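Local structure of NG, ng-dimethylarginine dimethylaminohydrolase (1H70) at residues 200-205 with 236-241. The protein hydrolyses N-methylated arginines, the natural inhibitors of nitric oxide synthase, to citrulline, releasing dimethylamine or methylamine. The protein carries 1 engineered substitution. Residues are numbered along the deposited sequence; the frame is centred on the assembly and turned at random.
Sequences ESYAAN and VDTSEY
Tyr202 meets Thr238 with the outer edge of its ring and its OH, and of all residues in the contact it buries the most area. Its CB leaves the 3-10 turn 201-204 in the direction of 236-241, and with CG anti to the backbone N (chi1 -178°) the ring is carried outward across the gap; the closest pair of CA atoms, Tyr202 and Ser239, remains 10.1 Å apart. CB and CG meet no atom of 236-241. The Tyr202 side chain also packs against Pro216 of strand 212-216, which Thr238 touches too. First to make contact is CE2, 3.4 Å from Thr238 OG1, followed by CZ at 3.6 Å from the same oxygen. OG1 lies at the ring edge and in its plane, so neither aromatic face is used here. At the tip, Tyr202 OH accepts a hydrogen bond from Thr238 OG1 (2.8 Å) and donates one to Gly246 O, so two bonds grip it.

Within the family's pseudo-fivefold alpha/beta propeller, this joins the loop between strands 192-195 and 207-209 to the start of helix 239-242, just ahead of Ile244 in the citrulline pocket. Thr238 occupies the N-cap position, yet its hydroxyl makes no capping bond: with OG1 placed between the backbone N and the carbonyl carbon (chi1 59°), it is spent on the tyrosine. An Asx turn marks the helix start instead, Asp237 OD1 accepting from Ser239 N at 3.2 Å, the donor standing 50° out of the carboxylate plane. Past Thr238, the nearest atom of Tyr241 to Tyr202 OH is its backbone C, at 4.2 Å, whereas the Tyr241 ring leads away to helix 29-43, its hydroxyl hydrogen-bonded to Ala32 O and its side chain about 8 Å from the bound citrulline.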
ATOM      1  N   GLU A 200       8.961  14.683  -8.671  1.00 16.77           N
ATOM      2  CA  GLU A 200       8.351  13.371  -8.889  1.00 15.96           C
ATOM      3  C   GLU A 200       8.102  12.578  -7.600  1.00 14.94           C
ATOM      4  O   GLU A 200       7.902  11.358  -7.667  1.00 14.04           O
ATOM      5  CB  GLU A 200       9.274  12.527  -9.787  1.00 14.97           C
ATOM      6  CG  GLU A 200       9.488  13.174 -11.161  1.00 16.15           C
ATOM      7  CD  GLU A 200       9.919  12.202 -12.234  1.00 17.79           C
ATOM      8  OE1 GLU A 200      10.136  11.014 -11.948  1.00 16.59           O
ATOM      9  OE2 GLU A 200      10.032  12.604 -13.415  1.00 18.22           O
ATOM     10  N   SER A 201       8.121  13.251  -6.454  1.00 14.77           N
ATOM     11  CA  SER A 201       7.923  12.600  -5.153  1.00 15.08           C
ATOM     12  C   SER A 201       6.789  11.581  -5.099  1.00 14.18           C
ATOM     13  O   SER A 201       6.926  10.549  -4.443  1.00 12.55           O
ATOM     14  CB  SER A 201       7.686  13.655  -4.062  1.00 15.39           C
ATOM     15  OG  SER A 201       6.470  14.357  -4.316  1.00 22.16           O
ATOM     16  N   TYR A 202       5.650  11.876  -5.738  1.00 14.61           N
ATOM     17  CA  TYR A 202       4.506  10.957  -5.742  1.00 14.70           C
ATOM     18  C   TYR A 202       4.927   9.581  -6.224  1.00 14.30           C
ATOM     19  O   TYR A 202       4.459   8.574  -5.703  1.00 13.13           O
ATOM     20  CB  TYR A 202       3.391  11.475  -6.656  1.00 15.12           C
ATOM     21  CG  TYR A 202       2.111  10.653  -6.730  1.00 15.02           C
ATOM     22  CD1 TYR A 202       1.293  10.477  -5.610  1.00 16.74           C
ATOM     23  CD2 TYR A 202       1.708  10.080  -7.927  1.00 14.35           C
ATOM     24  CE1 TYR A 202       0.101   9.741  -5.699  1.00 16.68           C
ATOM     25  CE2 TYR A 202       0.543   9.350  -8.023  1.00 15.54           C
ATOM     26  CZ  TYR A 202      -0.268   9.191  -6.913  1.00 16.55           C
ATOM     27  OH  TYR A 202      -1.433   8.460  -7.011  1.00 14.06           O
ATOM     28  N   ALA A 203       5.830   9.531  -7.206  1.00 12.54           N
ATOM     29  CA  ALA A 203       6.284   8.252  -7.760  1.00 12.32           C
ATOM     30  C   ALA A 203       7.151   7.379  -6.863  1.00 12.12           C
ATOM     31  O   ALA A 203       7.651   6.360  -7.302  1.00 12.97           O
ATOM     32  CB  ALA A 203       6.941   8.445  -9.135  1.00 12.94           C
ATOM     33  N   ALA A 204       7.333   7.746  -5.599  1.00 12.65           N
ATOM     34  CA  ALA A 204       8.056   6.868  -4.674  1.00 12.62           C
ATOM     35  C   ALA A 204       7.131   5.711  -4.318  1.00 12.79           C
ATOM     36  O   ALA A 204       7.573   4.686  -3.786  1.00 12.99           O
ATOM     37  CB  ALA A 204       8.454   7.583  -3.405  1.00 12.87           C
ATOM     38  N   ASN A 205       5.828   5.910  -4.564  1.00 11.56           N
ATOM     39  CA  ASN A 205       4.873   4.828  -4.283  1.00 11.71           C
ATOM     40  C   ASN A 205       4.669   4.047  -5.588  1.00 11.51           C
ATOM     41  O   ASN A 205       4.074   4.576  -6.537  1.00 10.92           O
ATOM     42  CB  ASN A 205       3.571   5.428  -3.751  1.00 10.74           C
ATOM     43  CG  ASN A 205       2.564   4.387  -3.280  1.00 14.04           C
ATOM     44  OD1 ASN A 205       2.123   4.405  -2.123  1.00 16.97           O
ATOM     45  ND2 ASN A 205       2.156   3.521  -4.157  1.00 12.83           N
ATOM     46  N   VAL A 236       0.417   3.560 -15.141  1.00 12.18           N
ATOM     47  CA  VAL A 236      -1.035   3.713 -15.019  1.00 12.63           C
ATOM     48  C   VAL A 236      -1.339   5.092 -14.445  1.00 12.67           C
ATOM     49  O   VAL A 236      -0.819   5.452 -13.393  1.00 10.93           O
ATOM     50  CB  VAL A 236      -1.661   2.645 -14.071  1.00 12.07           C
ATOM     51  CG1 VAL A 236      -3.150   2.925 -13.858  1.00 13.93           C
ATOM     52  CG2 VAL A 236      -1.497   1.259 -14.634  1.00 12.87           C
ATOM     53  N   ASP A 237      -2.194   5.870 -15.107  1.00 13.26           N
ATOM     54  CA  ASP A 237      -2.484   7.207 -14.557  1.00 13.29           C
ATOM     55  C   ASP A 237      -3.358   7.061 -13.317  1.00 13.13           C
ATOM     56  O   ASP A 237      -4.412   6.431 -13.392  1.00 11.55           O
ATOM     57  CB  ASP A 237      -3.182   8.057 -15.634  1.00 14.19           C
ATOM     58  CG  ASP A 237      -3.401   9.512 -15.239  1.00 15.79           C
ATOM     59  OD1 ASP A 237      -2.918   9.991 -14.184  1.00 12.63           O
ATOM     60  OD2 ASP A 237      -4.059  10.249 -16.022  1.00 17.08           O
ATOM     61  N   THR A 238      -2.909   7.577 -12.168  1.00 11.92           N
ATOM     62  CA  THR A 238      -3.698   7.496 -10.934  1.00 11.81           C
ATOM     63  C   THR A 238      -3.970   8.895 -10.368  1.00 11.90           C
ATOM     64  O   THR A 238      -4.140   9.077  -9.165  1.00 13.41           O
ATOM     65  CB  THR A 238      -3.015   6.648  -9.830  1.00 12.13           C
ATOM     66  OG1 THR A 238      -1.719   7.199  -9.484  1.00 12.67           O
ATOM     67  CG2 THR A 238      -2.761   5.202 -10.280  1.00 12.62           C
ATOM     68  N   SER A 239      -4.034   9.889 -11.237  1.00 12.17           N
ATOM     69  CA  SER A 239      -4.218  11.270 -10.815  1.00 12.22           C
ATOM     70  C   SER A 239      -5.416  11.497  -9.893  1.00 11.71           C
ATOM     71  O   SER A 239      -5.352  12.341  -9.001  1.00 10.95           O
ATOM     72  CB  SER A 239      -4.335  12.177 -12.044  1.00 12.80           C
ATOM     73  OG  SER A 239      -5.632  12.095 -12.613  1.00 14.60           O
ATOM     74  N   GLU A 240      -6.500  10.765 -10.083  1.00 11.21           N
ATOM     75  CA  GLU A 240      -7.684  10.974  -9.236  1.00 11.17           C
ATOM     76  C   GLU A 240      -7.459  10.434  -7.826  1.00 11.78           C
ATOM     77  O   GLU A 240      -8.051  10.938  -6.872  1.00 11.49           O
ATOM     78  CB  GLU A 240      -8.921  10.372  -9.894  1.00 12.24           C
ATOM     79  CG  GLU A 240      -9.253  11.025 -11.234  1.00 12.86           C
ATOM     80  CD  GLU A 240      -9.140  12.553 -11.217  1.00 16.28           C
ATOM     81  OE1 GLU A 240     -10.025  13.266 -10.681  1.00 16.96           O
ATOM     82  OE2 GLU A 240      -8.134  13.037 -11.767  1.00 17.84           O
ATOM     83  N   TYR A 241      -6.582   9.441  -7.694  1.00 11.16           N
ATOM     84  CA  TYR A 241      -6.279   8.914  -6.352  1.00 11.71           C
ATOM     85  C   TYR A 241      -5.236   9.785  -5.657  1.00 11.08           C
ATOM     86  O   TYR A 241      -5.261   9.930  -4.429  1.00 10.01           O
ATOM     87  CB  TYR A 241      -5.929   7.426  -6.422  1.00 12.07           C
ATOM     88  CG  TYR A 241      -7.092   6.686  -7.044  1.00 11.23           C
ATOM     89  CD1 TYR A 241      -7.086   6.344  -8.388  1.00 11.95           C
ATOM     90  CD2 TYR A 241      -8.216   6.388  -6.289  1.00 12.19           C
ATOM     91  CE1 TYR A 241      -8.175   5.688  -8.956  1.00 11.80           C
ATOM     92  CE2 TYR A 241      -9.297   5.729  -6.831  1.00 10.61           C
ATOM     93  CZ  TYR A 241      -9.280   5.392  -8.162  1.00 12.57           C
ATOM     94  OH  TYR A 241     -10.367   4.751  -8.721  1.00  9.42           O
TER